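Local atomic coordinates of uncharacterized protein (Bacteroides ovatus, PDB entry 4FXT), a protein that is of unknown function but is built from two all-beta domains, one of a transthyretin-like and one of an E-set-like family. Residues Gly41-Tyr46 against Tyr53-Phe58; Asp78-Thr83 against Gln90-Thr95; Phe116-Val121 against Glu128-Tyr133. All blocks are in the same frame, centred on the assembly; numbering follows the deposited sequence.

Interaction 1: residues Gly41-Tyr46 against Tyr53-Phe58; sequences GSIPVY and YSVSLF
V45 faces both Y53 and V55 across two strands whose axes approach to 6.3 Å without sharing a hydrogen bond. Their directions make an angle of 149°, roughly antiparallel, yet what joins them is mostly side-chain packing. V45 illustrates how a branched residue spans such a gap. Its CB points toward the facing strand and divides the work between two methyls. CG1, set anti to the backbone N (chi1 179°), runs to the ring of Y53, where CD1 lies 3.3 Å away and CG a little farther; the methyl meets the ring obliquely. CG2, beside the backbone N, turns to V55 and meets its CG1 at 4.0 Å, the two valines crossing at about a right angle. Two residues earlier, I43 divides its contacts in the same way: its CG2 approaches CG2 of V55 at 4.1 Å, while its extended branch carries CD1 to CD2 of L57, 3.7 Å away. Between V45 and I43, P44 faces away, although its carbonyl O still borders the V55 methyl. The phenol of Y53 is anchored beyond the contact, its OH hydrogen-bonded to the backbone O of Q90. Strand 43-46 pairs through I43 with L32, whereas 53-58 pairs with 7-16. Consecutive strands that enter different sheets and meet through their side chains form a beta arch, here within a beta sandwich consistent with the transthyretin-like clan.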
loop_
_atom_site.group_PDB
_atom_site.type_symbol
_atom_site.label_atom_id
_atom_site.label_comp_id
_atom_site.label_asym_id
_atom_site.label_seq_id
_atom_site.Cartn_x
_atom_site.Cartn_y
_atom_site.Cartn_z
ATOM N N GLY A 41 -14.174 -14.302 19.896
ATOM C CA GLY A 41 -13.204 -14.167 18.800
ATOM C C GLY A 41 -12.898 -12.756 18.311
ATOM O O GLY A 41 -13.292 -11.770 18.945
ATOM N N SER A 42 -12.159 -12.649 17.176
ATOM C CA SER A 42 -11.772 -11.383 16.522
ATOM C C SER A 42 -12.532 -11.159 15.195
ATOM O O SER A 42 -12.945 -12.119 14.542
ATOM C CB SER A 42 -10.273 -11.352 16.239
ATOM O OG SER A 42 -9.888 -12.194 15.167
ATOM N N ILE A 43 -12.653 -9.887 14.782
ATOM C CA ILE A 43 -13.293 -9.474 13.530
ATOM C C ILE A 43 -12.211 -9.031 12.542
ATOM O O ILE A 43 -11.459 -8.106 12.855
ATOM C CB ILE A 43 -14.343 -8.350 13.755
ATOM C CG1 ILE A 43 -15.399 -8.771 14.769
ATOM C CG2 ILE A 43 -14.963 -7.892 12.426
ATOM C CD1 ILE A 43 -16.398 -7.692 15.175
ATOM N N PRO A 44 -12.117 -9.634 11.341
ATOM C CA PRO A 44 -11.096 -9.156 10.373
ATOM C C PRO A 44 -11.515 -7.832 9.711
ATOM O O PRO A 44 -12.702 -7.562 9.567
ATOM C CB PRO A 44 -11.012 -10.289 9.350
ATOM C CG PRO A 44 -12.397 -10.941 9.402
ATOM C CD PRO A 44 -12.947 -10.733 10.789
ATOM N N VAL A 45 -10.538 -7.019 9.307
ATOM C CA VAL A 45 -10.732 -5.697 8.705
ATOM C C VAL A 45 -9.776 -5.608 7.498
ATOM O O VAL A 45 -8.616 -5.167 7.594
ATOM C CB VAL A 45 -10.553 -4.521 9.712
ATOM C CG1 VAL A 45 -10.750 -3.179 9.023
ATOM C CG2 VAL A 45 -11.509 -4.643 10.901
ATOM N N TYR A 46 -10.307 -6.028 6.354
ATOM C CA TYR A 46 -9.596 -6.176 5.111
ATOM C C TYR A 46 -9.347 -4.803 4.447
ATOM O O TYR A 46 -10.267 -4.019 4.159
ATOM C CB TYR A 46 -10.378 -7.106 4.191
ATOM C CG TYR A 46 -10.671 -8.456 4.824
ATOM C CD1 TYR A 46 -9.665 -9.414 4.970
ATOM C CD2 TYR A 46 -11.967 -8.800 5.222
ATOM C CE1 TYR A 46 -9.939 -10.680 5.496
ATOM C CE2 TYR A 46 -12.246 -10.060 5.770
ATOM C CZ TYR A 46 -11.228 -10.998 5.895
ATOM O OH TYR A 46 -11.450 -12.236 6.445
ATOM N N TYR A 53 -10.104 1.027 4.344
ATOM C CA TYR A 53 -10.863 -0.110 4.821
ATOM C C TYR A 53 -12.307 0.315 5.172
ATOM O O TYR A 53 -12.580 1.502 5.409
ATOM C CB TYR A 53 -10.169 -0.723 6.035
ATOM C CG TYR A 53 -10.321 0.121 7.294
ATOM C CD1 TYR A 53 -11.424 -0.039 8.140
ATOM C CD2 TYR A 53 -9.373 1.091 7.631
ATOM C CE1 TYR A 53 -11.584 0.747 9.274
ATOM C CE2 TYR A 53 -9.525 1.885 8.769
ATOM C CZ TYR A 53 -10.640 1.715 9.580
ATOM O OH TYR A 53 -10.808 2.469 10.713
ATOM N N SER A 54 -13.220 -0.671 5.227
ATOM C CA SER A 54 -14.638 -0.541 5.632
ATOM C C SER A 54 -15.066 -1.845 6.200
ATOM O O SER A 54 -14.655 -2.890 5.665
ATOM C CB SER A 54 -15.551 -0.115 4.488
ATOM O OG SER A 54 -15.670 -1.146 3.518
ATOM N N VAL A 55 -15.831 -1.811 7.302
ATOM C CA VAL A 55 -16.282 -3.012 8.008
ATOM C C VAL A 55 -17.592 -2.665 8.685
ATOM O O VAL A 55 -17.684 -1.600 9.296
ATOM C CB VAL A 55 -15.190 -3.552 9.005
ATOM C CG1 VAL A 55 -14.713 -2.488 10.010
ATOM C CG2 VAL A 55 -15.624 -4.841 9.703
ATOM N N SER A 56 -18.636 -3.505 8.507
ATOM C CA SER A 56 -19.906 -3.238 9.190
ATOM C C SER A 56 -19.850 -3.929 10.550
ATOM O O SER A 56 -19.379 -5.073 10.674
ATOM C CB SER A 56 -21.131 -3.655 8.379
ATOM O OG SER A 56 -21.219 -5.061 8.242
ATOM N N LEU A 57 -20.228 -3.179 11.581
ATOM C CA LEU A 57 -20.184 -3.608 12.973
ATOM C C LEU A 57 -21.402 -3.204 13.744
ATOM O O LEU A 57 -22.068 -2.229 13.382
ATOM C CB LEU A 57 -18.969 -2.957 13.660
ATOM C CG LEU A 57 -17.586 -3.159 13.105
ATOM C CD1 LEU A 57 -16.656 -2.138 13.668
ATOM C CD2 LEU A 57 -17.082 -4.552 13.347
ATOM N N PHE A 58 -21.644 -3.870 14.874
ATOM C CA PHE A 58 -22.692 -3.409 15.760
ATOM C C PHE A 58 -22.104 -2.309 16.611
ATOM O O PHE A 58 -20.882 -2.292 16.812
ATOM C CB PHE A 58 -23.295 -4.548 16.599
ATOM C CG PHE A 58 -24.083 -5.545 15.794
ATOM C CD1 PHE A 58 -25.359 -5.232 15.324
ATOM C CD2 PHE A 58 -23.576 -6.811 15.536
ATOM C CE1 PHE A 58 -26.089 -6.150 14.553
ATOM C CE2 PHE A 58 -24.309 -7.736 14.777
ATOM C CZ PHE A 58 -25.563 -7.399 14.294
#

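Interaction 2: residues Asp78-Thr83 against Gln90-Thr95; sequences DTIYIT and QDIPVT
The backbones of I80 and I92 stay 8.1 Å apart between CA atoms, and those of I82 and Q90 7.7 Å, a separation bridged by side chains and by no hydrogen bond. Q90 lies across the two isoleucines of strand 79-83. With CG anti to its own N (chi1 -173°) and the chain extended beyond, its carboxamide is carried over to them: NE2 comes within 3.5 Å of I80 CG2, and OE1 within 3.6 Å of I82 CG2. The amide thus meets methyl groups at both of its polar atoms. The remaining partners are apolar. CD1 of I80 touches CG2 of I92 at 3.8 Å and also meets CD of P93 at 3.9 Å. I82 sends its own CD1 to CD1 of I92, 4.0 Å away, and these two side chains cross at about a right angle. Polar ties lie to the side: R66 pairs with the carboxylate of D78 and also bonds the carbonyl of P93, reaching both segments. The chemistry therefore implies adhesion by dispersion and the hydrophobic effect, which are non-directional, while directional bonds of both segments, such as those to R66, run to neighbours.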
loop_
_atom_site.group_PDB
_atom_site.type_symbol
_atom_site.label_atom_id
_atom_site.label_comp_id
_atom_site.label_asym_id
_atom_site.label_seq_id
_atom_site.Cartn_x
_atom_site.Cartn_y
_atom_site.Cartn_z
ATOM N N ASP A 78 0.379 -2.705 21.417
ATOM C CA ASP A 78 -0.256 -1.450 21.013
ATOM C C ASP A 78 -1.647 -1.726 20.383
ATOM O O ASP A 78 -1.755 -2.361 19.325
ATOM C CB ASP A 78 0.655 -0.666 20.035
ATOM C CG ASP A 78 0.179 0.726 19.626
ATOM O OD1 ASP A 78 -0.716 1.279 20.309
ATOM O OD2 ASP A 78 0.751 1.293 18.663
ATOM N N THR A 79 -2.699 -1.235 21.072
ATOM C CA THR A 79 -4.109 -1.330 20.688
ATOM C C THR A 79 -4.673 0.068 20.447
ATOM O O THR A 79 -4.194 1.034 21.048
ATOM C CB THR A 79 -4.950 -2.071 21.755
ATOM O OG1 THR A 79 -5.022 -1.293 22.944
ATOM C CG2 THR A 79 -4.432 -3.451 22.080
ATOM N N ILE A 80 -5.705 0.166 19.593
ATOM C CA ILE A 80 -6.375 1.424 19.285
ATOM C C ILE A 80 -7.821 1.255 19.675
ATOM O O ILE A 80 -8.509 0.388 19.136
ATOM C CB ILE A 80 -6.188 1.870 17.804
ATOM C CG1 ILE A 80 -4.724 2.256 17.545
ATOM C CG2 ILE A 80 -7.096 3.060 17.469
ATOM C CD1 ILE A 80 -4.379 2.611 16.148
ATOM N N TYR A 81 -8.278 2.074 20.630
ATOM C CA TYR A 81 -9.645 2.009 21.124
ATOM C C TYR A 81 -10.529 2.863 20.226
ATOM O O TYR A 81 -10.236 4.038 19.976
ATOM C CB TYR A 81 -9.704 2.446 22.587
ATOM C CG TYR A 81 -8.851 1.582 23.505
ATOM C CD1 TYR A 81 -7.508 1.883 23.734
ATOM C CD2 TYR A 81 -9.389 0.471 24.151
ATOM C CE1 TYR A 81 -6.720 1.088 24.566
ATOM C CE2 TYR A 81 -8.610 -0.329 24.989
ATOM C CZ TYR A 81 -7.276 -0.019 25.191
ATOM O OH TYR A 81 -6.517 -0.814 26.024
ATOM N N ILE A 82 -11.564 2.222 19.668
ATOM C CA ILE A 82 -12.521 2.817 18.743
ATOM C C ILE A 82 -13.906 2.666 19.306
ATOM O O ILE A 82 -14.358 1.536 19.509
ATOM C CB ILE A 82 -12.413 2.158 17.327
ATOM C CG1 ILE A 82 -10.943 2.125 16.792
ATOM C CG2 ILE A 82 -13.393 2.793 16.323
ATOM C CD1 ILE A 82 -10.709 1.296 15.517
ATOM N N THR A 83 -14.600 3.784 19.528
ATOM C CA THR A 83 -15.975 3.727 20.001
ATOM C C THR A 83 -16.867 3.998 18.774
ATOM O O THR A 83 -16.783 5.064 18.153
ATOM C CB THR A 83 -16.188 4.680 21.180
ATOM O OG1 THR A 83 -15.330 4.252 22.241
ATOM C CG2 THR A 83 -17.610 4.663 21.697
ATOM N N GLN A 90 -12.410 6.403 11.380
ATOM C CA GLN A 90 -11.174 6.587 12.132
ATOM C C GLN A 90 -9.984 6.041 11.340
ATOM O O GLN A 90 -9.939 4.865 10.980
ATOM C CB GLN A 90 -11.250 5.933 13.523
ATOM C CG GLN A 90 -10.046 6.248 14.419
ATOM C CD GLN A 90 -10.232 5.840 15.860
ATOM O OE1 GLN A 90 -11.351 5.733 16.379
ATOM N NE2 GLN A 90 -9.125 5.734 16.578
ATOM N N ASP A 91 -9.016 6.911 11.064
ATOM C CA ASP A 91 -7.808 6.510 10.364
ATOM C C ASP A 91 -6.888 5.797 11.357
ATOM O O ASP A 91 -6.888 6.123 12.548
ATOM C CB ASP A 91 -7.135 7.725 9.700
ATOM C CG ASP A 91 -7.924 8.369 8.551
ATOM O OD1 ASP A 91 -8.846 7.713 8.015
ATOM O OD2 ASP A 91 -7.577 9.508 8.150
ATOM N N ILE A 92 -6.159 4.776 10.877
ATOM C CA ILE A 92 -5.268 3.974 11.719
ATOM C C ILE A 92 -3.817 4.327 11.395
ATOM O O ILE A 92 -3.320 3.969 10.329
ATOM C CB ILE A 92 -5.527 2.443 11.576
ATOM C CG1 ILE A 92 -7.017 2.089 11.810
ATOM C CG2 ILE A 92 -4.595 1.613 12.464
ATOM C CD1 ILE A 92 -7.619 2.490 13.203
ATOM N N PRO A 93 -3.100 5.001 12.322
ATOM C CA PRO A 93 -1.699 5.316 12.044
ATOM C C PRO A 93 -0.868 4.031 12.043
ATOM O O PRO A 93 -1.004 3.157 12.934
ATOM C CB PRO A 93 -1.323 6.285 13.168
ATOM C CG PRO A 93 -2.229 5.947 14.279
ATOM C CD PRO A 93 -3.509 5.490 13.659
ATOM N N VAL A 94 -0.107 3.878 10.961
ATOM C CA VAL A 94 0.802 2.765 10.780
ATOM C C VAL A 94 2.208 3.364 10.624
ATOM O O VAL A 94 2.343 4.583 10.412
ATOM C CB VAL A 94 0.409 1.813 9.619
ATOM C CG1 VAL A 94 -0.939 1.159 9.877
ATOM C CG2 VAL A 94 0.450 2.509 8.251
ATOM N N THR A 95 3.252 2.519 10.779
ATOM C CA THR A 95 4.630 2.962 10.608
ATOM C C THR A 95 5.279 1.936 9.619
ATOM O O THR A 95 5.714 0.851 10.027
ATOM C CB THR A 95 5.380 3.148 11.973
ATOM O OG1 THR A 95 5.623 1.890 12.595
ATOM C CG2 THR A 95 4.659 4.122 12.940
#

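Interaction 3: residues Phe116-Val121 against Glu128-Tyr133; sequences FTINKV and ENVGIY
I118 and V130 reach toward each other from separate strands and meet tip to tip. This is the tight part of the contact. I118 holds its CG1 anti to the carbonyl carbon (chi1 -57°) and extends the branch fully, which delivers CD1 to the fork of V130: CG2 lies 3.7 Å from that CD1 and CG1 3.8 Å, so a single methyl engages both arms of the valine. F116 joins less closely. Its ring reaches V130 only through CE2, 4.3 Å from CG1 of the valine, in an oblique approach, and the ring also packs on V103 and A163. Nothing polar crosses between the segments, and all three touching residues are buried. Even at this tight point the backbones stay apart, 9.3 Å between the CA atoms of I118 and V130, and the gap is 10.1 Å between those of F116 and I132, whose side chain turns instead to A163, I165 and L149. The solvent side is different in character. N119 and K120 are partly exposed, N119 bonding R101 and D158, while exposed E128 forms a salt bridge with K184. E128 and buried N129 both face K184 in a classic beta bulge. Strand 111-120 belongs to one sheet and 127-135 to the other, and apolar side chains packed between two facing sheets are typical of the immunoglobulin-like beta sandwich, consistent with the E-set clan.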
loop_
_atom_site.group_PDB
_atom_site.type_symbol
_atom_site.label_atom_id
_atom_site.label_comp_id
_atom_site.label_asym_id
_atom_site.label_seq_id
_atom_site.Cartn_x
_atom_site.Cartn_y
_atom_site.Cartn_z
ATOM N N PHE A 116 10.059 8.786 -8.291
ATOM C CA PHE A 116 9.622 8.395 -6.960
ATOM C C PHE A 116 10.675 8.690 -5.885
ATOM O O PHE A 116 11.876 8.749 -6.165
ATOM C CB PHE A 116 9.310 6.875 -6.958
ATOM C CG PHE A 116 10.442 6.032 -7.483
ATOM C CD1 PHE A 116 10.592 5.813 -8.853
ATOM C CD2 PHE A 116 11.394 5.496 -6.619
ATOM C CE1 PHE A 116 11.677 5.067 -9.345
ATOM C CE2 PHE A 116 12.459 4.727 -7.111
ATOM C CZ PHE A 116 12.587 4.509 -8.467
ATOM N N THR A 117 10.206 8.807 -4.643
ATOM C CA THR A 117 11.030 9.024 -3.468
ATOM C C THR A 117 10.765 7.886 -2.491
ATOM O O THR A 117 9.627 7.391 -2.392
ATOM C CB THR A 117 10.719 10.403 -2.895
ATOM O OG1 THR A 117 10.835 11.372 -3.948
ATOM C CG2 THR A 117 11.611 10.766 -1.698
ATOM N N ILE A 118 11.823 7.441 -1.795
ATOM C CA ILE A 118 11.767 6.312 -0.836
ATOM C C ILE A 118 12.377 6.741 0.464
ATOM O O ILE A 118 13.479 7.299 0.483
ATOM C CB ILE A 118 12.460 5.034 -1.380
ATOM C CG1 ILE A 118 11.820 4.598 -2.738
ATOM C CG2 ILE A 118 12.431 3.899 -0.348
ATOM C CD1 ILE A 118 12.513 3.475 -3.452
ATOM N N ASN A 119 11.664 6.473 1.568
ATOM C CA ASN A 119 12.126 6.787 2.927
ATOM C C ASN A 119 12.348 5.529 3.739
ATOM O O ASN A 119 11.563 4.590 3.615
ATOM C CB ASN A 119 11.103 7.674 3.637
ATOM C CG ASN A 119 10.749 8.979 2.927
ATOM O OD1 ASN A 119 9.553 9.294 2.704
ATOM N ND2 ASN A 119 11.764 9.740 2.496
ATOM N N LYS A 120 13.408 5.485 4.548
ATOM C CA LYS A 120 13.627 4.374 5.478
ATOM C C LYS A 120 13.081 4.869 6.799
ATOM O O LYS A 120 13.682 5.769 7.408
ATOM C CB LYS A 120 15.093 3.921 5.521
ATOM C CG LYS A 120 15.386 2.746 6.463
ATOM C CD LYS A 120 16.860 2.393 6.407
ATOM C CE LYS A 120 17.229 1.364 7.405
ATOM N NZ LYS A 120 18.654 0.977 7.265
ATOM N N VAL A 121 11.861 4.409 7.158
ATOM C CA VAL A 121 11.130 4.880 8.344
ATOM C C VAL A 121 11.610 4.090 9.604
ATOM O O VAL A 121 11.846 4.718 10.638
ATOM C CB VAL A 121 9.610 4.741 8.103
ATOM C CG1 VAL A 121 8.798 5.254 9.291
ATOM C CG2 VAL A 121 9.196 5.465 6.823
ATOM N N GLU A 128 15.208 -4.920 0.485
ATOM C CA GLU A 128 15.421 -6.153 -0.311
ATOM C C GLU A 128 15.348 -5.874 -1.790
ATOM O O GLU A 128 16.165 -6.410 -2.558
ATOM C CB GLU A 128 14.441 -7.286 0.010
ATOM C CG GLU A 128 14.616 -7.954 1.368
ATOM C CD GLU A 128 13.738 -9.184 1.564
ATOM O OE1 GLU A 128 12.963 -9.503 0.629
ATOM O OE2 GLU A 128 13.854 -9.853 2.621
ATOM N N ASN A 129 14.359 -5.061 -2.196
ATOM C CA ASN A 129 14.132 -4.726 -3.605
ATOM C C ASN A 129 13.230 -3.533 -3.752
ATOM O O ASN A 129 12.396 -3.249 -2.882
ATOM C CB ASN A 129 13.493 -5.929 -4.366
ATOM C CG ASN A 129 13.404 -5.762 -5.854
ATOM O OD1 ASN A 129 14.398 -5.473 -6.532
ATOM N ND2 ASN A 129 12.226 -6.024 -6.407
ATOM N N VAL A 130 13.382 -2.858 -4.892
ATOM C CA VAL A 130 12.494 -1.814 -5.357
ATOM C C VAL A 130 12.007 -2.266 -6.722
ATOM O O VAL A 130 12.815 -2.689 -7.540
ATOM C CB VAL A 130 13.125 -0.415 -5.354
ATOM C CG1 VAL A 130 12.131 0.629 -5.866
ATOM C CG2 VAL A 130 13.610 -0.061 -3.952
ATOM N N GLY A 131 10.705 -2.210 -6.942
ATOM C CA GLY A 131 10.098 -2.601 -8.205
ATOM C C GLY A 131 9.139 -1.591 -8.804
ATOM O O GLY A 131 8.462 -0.868 -8.076
ATOM N N ILE A 132 9.117 -1.511 -10.145
ATOM C CA ILE A 132 8.163 -0.741 -10.939
ATOM C C ILE A 132 7.267 -1.767 -11.607
ATOM O O ILE A 132 7.777 -2.720 -12.193
ATOM C CB ILE A 132 8.763 0.285 -11.947
ATOM C CG1 ILE A 132 9.706 1.307 -11.285
ATOM C CG2 ILE A 132 7.673 1.006 -12.749
ATOM C CD1 ILE A 132 11.019 0.936 -11.405
ATOM N N TYR A 133 5.939 -1.605 -11.482
ATOM C CA TYR A 133 4.980 -2.560 -12.036
ATOM C C TYR A 133 4.012 -1.863 -12.987
ATOM O O TYR A 133 3.627 -0.716 -12.741
ATOM C CB TYR A 133 4.226 -3.236 -10.887
ATOM C CG TYR A 133 5.172 -3.864 -9.878
ATOM C CD1 TYR A 133 5.789 -5.084 -10.138
ATOM C CD2 TYR A 133 5.465 -3.230 -8.673
ATOM C CE1 TYR A 133 6.710 -5.635 -9.248
ATOM C CE2 TYR A 133 6.356 -3.786 -7.762
ATOM C CZ TYR A 133 6.982 -4.989 -8.057
ATOM O OH TYR A 133 7.914 -5.539 -7.209
#

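In the fold
From the N terminus the three contacts follow in series, none nested in or crossing another, and each brings together segments separated by six residues. Interaction 1 closes the turn between strand 43-46 and strand 52-58; interaction 2 does the same between 79-84 and 88-93. Both bring together the two sheets of the N-terminal domain, and they touch through Y53, whose ring packs on I92. The chain then enters the second domain, where interaction 3 joins its two sheets, its centre about 30 Å from that of interaction 1 and 25 Å from that of interaction 2.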